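PDB 3HUL: homoserine kinase from Listeria monocytogenes, which probably catalyses the ATP-dependent phosphorylation of L-homoserine to O-phospho-L-homoserine, a late step of threonine biosynthesis. Local coordinates for residues Leu29-Gly34 with Leu74-Asp79. Numbering follows the deposited sequence.
Sequences LTLDIG and LVMTCD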
ATOM      1  N   LEU A  29     -11.090  27.891  -1.995  1.00 30.98           N
ATOM      2  CA  LEU A  29     -10.978  29.134  -2.704  1.00 32.28           C
ATOM      3  C   LEU A  29     -11.627  28.817  -4.024  1.00 33.01           C
ATOM      4  O   LEU A  29     -11.199  27.883  -4.725  1.00 32.95           O
ATOM      5  CB  LEU A  29      -9.506  29.539  -2.853  1.00 31.96           C
ATOM      6  CG  LEU A  29      -9.017  30.702  -3.746  1.00 34.60           C
ATOM      7  CD1 LEU A  29     -10.100  31.641  -4.187  1.00 35.20           C
ATOM      8  CD2 LEU A  29      -7.897  31.479  -3.071  1.00 34.49           C
ATOM      9  N   THR A  30     -12.705  29.547  -4.317  1.00 34.07           N
ATOM     10  CA  THR A  30     -13.455  29.404  -5.559  1.00 35.70           C
ATOM     11  C   THR A  30     -13.437  30.690  -6.410  1.00 36.66           C
ATOM     12  O   THR A  30     -13.895  31.754  -5.966  1.00 36.26           O
ATOM     13  CB  THR A  30     -14.929  28.994  -5.304  1.00 35.83           C
ATOM     14  OG1 THR A  30     -14.972  27.827  -4.464  1.00 36.15           O
ATOM     15  CG2 THR A  30     -15.627  28.682  -6.631  1.00 35.03           C
ATOM     16  N   LEU A  31     -12.928  30.568  -7.631  1.00 37.52           N
ATOM     17  CA  LEU A  31     -12.971  31.657  -8.606  1.00 39.43           C
ATOM     18  C   LEU A  31     -14.002  31.404  -9.687  1.00 40.62           C
ATOM     19  O   LEU A  31     -14.081  30.299 -10.235  1.00 40.87           O
ATOM     20  CB  LEU A  31     -11.616  31.841  -9.288  1.00 39.04           C
ATOM     21  CG  LEU A  31     -10.465  32.357  -8.446  1.00 39.54           C
ATOM     22  CD1 LEU A  31      -9.169  32.210  -9.239  1.00 40.52           C
ATOM     23  CD2 LEU A  31     -10.690  33.794  -8.017  1.00 40.40           C
ATOM     24  N   ASP A  32     -14.757  32.452 -10.014  1.00 42.27           N
ATOM     25  CA  ASP A  32     -15.737  32.444 -11.107  1.00 43.58           C
ATOM     26  C   ASP A  32     -15.269  33.478 -12.145  1.00 43.81           C
ATOM     27  O   ASP A  32     -15.348  34.676 -11.898  1.00 43.95           O
ATOM     28  CB  ASP A  32     -17.124  32.781 -10.524  1.00 44.14           C
ATOM     29  CG  ASP A  32     -18.273  32.641 -11.535  1.00 46.23           C
ATOM     30  OD1 ASP A  32     -19.441  32.537 -11.078  1.00 48.91           O
ATOM     31  OD2 ASP A  32     -18.038  32.650 -12.764  1.00 47.04           O
ATOM     32  N   ILE A  33     -14.766  33.009 -13.287  1.00 44.34           N
ATOM     33  CA  ILE A  33     -14.164  33.874 -14.308  1.00 45.23           C
ATOM     34  C   ILE A  33     -15.173  34.496 -15.286  1.00 46.20           C
ATOM     35  O   ILE A  33     -15.884  33.779 -16.022  1.00 45.92           O
ATOM     36  CB  ILE A  33     -13.116  33.125 -15.130  1.00 45.45           C
ATOM     37  CG1 ILE A  33     -12.032  32.550 -14.222  1.00 45.42           C
ATOM     38  CG2 ILE A  33     -12.524  34.035 -16.242  1.00 45.52           C
ATOM     39  CD1 ILE A  33     -11.315  31.401 -14.865  1.00 47.45           C
ATOM     40  N   GLY A  34     -15.218  35.830 -15.286  1.00 47.10           N
ATOM     41  CA  GLY A  34     -16.148  36.594 -16.133  1.00 47.99           C
ATOM     42  C   GLY A  34     -15.559  37.135 -17.429  1.00 48.70           C
ATOM     43  O   GLY A  34     -14.542  36.637 -17.937  1.00 48.48           O
ATOM     44  N   LEU A  74     -13.579  38.912 -12.249  1.00 46.59           N
ATOM     45  CA  LEU A  74     -13.673  37.599 -11.578  1.00 46.51           C
ATOM     46  C   LEU A  74     -14.466  37.759 -10.311  1.00 46.04           C
ATOM     47  O   LEU A  74     -14.541  38.857  -9.772  1.00 46.37           O
ATOM     48  CB  LEU A  74     -12.285  37.034 -11.229  1.00 46.14           C
ATOM     49  CG  LEU A  74     -11.225  37.026 -12.328  1.00 47.56           C
ATOM     50  CD1 LEU A  74     -10.292  38.210 -12.160  1.00 49.66           C
ATOM     51  CD2 LEU A  74     -10.419  35.750 -12.320  1.00 50.18           C
ATOM     52  N   VAL A  75     -15.068  36.667  -9.852  1.00 45.69           N
ATOM     53  CA  VAL A  75     -15.764  36.617  -8.570  1.00 45.34           C
ATOM     54  C   VAL A  75     -15.104  35.524  -7.730  1.00 45.30           C
ATOM     55  O   VAL A  75     -14.877  34.415  -8.223  1.00 45.13           O
ATOM     56  CB  VAL A  75     -17.276  36.295  -8.740  1.00 45.27           C
ATOM     57  CG1 VAL A  75     -18.030  36.491  -7.420  1.00 44.13           C
ATOM     58  CG2 VAL A  75     -17.900  37.138  -9.870  1.00 45.77           C
ATOM     59  N   MET A  76     -14.828  35.847  -6.463  1.00 45.50           N
ATOM     60  CA  MET A  76     -14.062  34.995  -5.545  1.00 45.25           C
ATOM     61  C   MET A  76     -14.876  34.663  -4.303  1.00 45.45           C
ATOM     62  O   MET A  76     -15.332  35.565  -3.604  1.00 45.85           O
ATOM     63  CB  MET A  76     -12.769  35.700  -5.108  1.00 44.74           C
ATOM     64  CG  MET A  76     -11.532  34.792  -5.020  1.00 45.52           C
ATOM     65  SD  MET A  76     -10.418  34.989  -3.600  1.00 40.70           S
ATOM     66  CE  MET A  76      -9.710  36.595  -3.864  1.00 42.41           C
ATOM     67  N   THR A  77     -15.060  33.368  -4.042  1.00 45.21           N
ATOM     68  CA  THR A  77     -15.570  32.870  -2.763  1.00 45.09           C
ATOM     69  C   THR A  77     -14.385  32.163  -2.105  1.00 44.24           C
ATOM     70  O   THR A  77     -13.646  31.427  -2.766  1.00 44.16           O
ATOM     71  CB  THR A  77     -16.744  31.869  -2.969  1.00 45.09           C
ATOM     72  OG1 THR A  77     -17.894  32.573  -3.439  1.00 47.10           O
ATOM     73  CG2 THR A  77     -17.122  31.164  -1.684  1.00 45.96           C
ATOM     74  N   CYS A  78     -14.181  32.405  -0.819  1.00 43.39           N
ATOM     75  CA  CYS A  78     -13.090  31.768  -0.102  1.00 42.85           C
ATOM     76  C   CYS A  78     -13.414  31.669   1.364  1.00 42.45           C
ATOM     77  O   CYS A  78     -13.516  32.685   2.051  1.00 42.32           O
ATOM     78  CB  CYS A  78     -11.771  32.516  -0.300  1.00 42.46           C
ATOM     79  SG  CYS A  78     -10.315  31.591   0.319  1.00 42.92           S
ATOM     80  N   ASP A  79     -13.584  30.434   1.834  1.00 41.93           N
ATOM     81  CA  ASP A  79     -13.800  30.178   3.254  1.00 41.35           C
ATOM     82  C   ASP A  79     -12.558  29.592   3.941  1.00 40.42           C
ATOM     83  O   ASP A  79     -12.639  29.059   5.041  1.00 40.66           O
ATOM     84  CB  ASP A  79     -15.103  29.385   3.509  1.00 41.72           C
ATOM     85  CG  ASP A  79     -15.056  27.933   3.009  1.00 44.03           C
ATOM     86  OD1 ASP A  79     -14.298  27.600   2.062  1.00 45.86           O
ATOM     87  OD2 ASP A  79     -15.819  27.113   3.570  1.00 45.64           O
TER
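M76, with chi1 at -140° and chi2 at -137°, swings SD obliquely across L29, whose CG stands anti to its backbone N. With L29 chi2 nearly eclipsed, L29 CD1 comes to 3.4 Å from M76 SD. On the same face L31 keeps CG beside its own N (chi1 -68°) and runs alongside M76, L31 CD2 to M76 CG at 3.3 Å, tighter than van der Waals contact. I33 and L74 lie side by side more loosely, I33 CG1 to L74 CD2 at 4.1 Å.

The strands are antiparallel, with T30-T77 and D32-V75 as hydrogen-bonded pairs. T30 N reaches T77 O in 2.6 Å, almost straight and nearly along the C=O axis; V75 N reaches D32 O in 2.9 Å, in the carbonyl plane on a lone pair. D32 CB packs on V75 CB at 3.9 Å, while D32 OD2 hydrogen-bonds S2 OG.

L29, L31, I33 and L74 touch helix 88-103, and strand 3-12 hydrogen-bonds the far edge of 29-34. The chemistry implies a two-faced ribbon in the GHMP kinase N-terminal region: its apolar face seats the helix carrying part of the predicted ATP site, while the other, partly exposed, mixes T30, D32 and T77 with apolar V75.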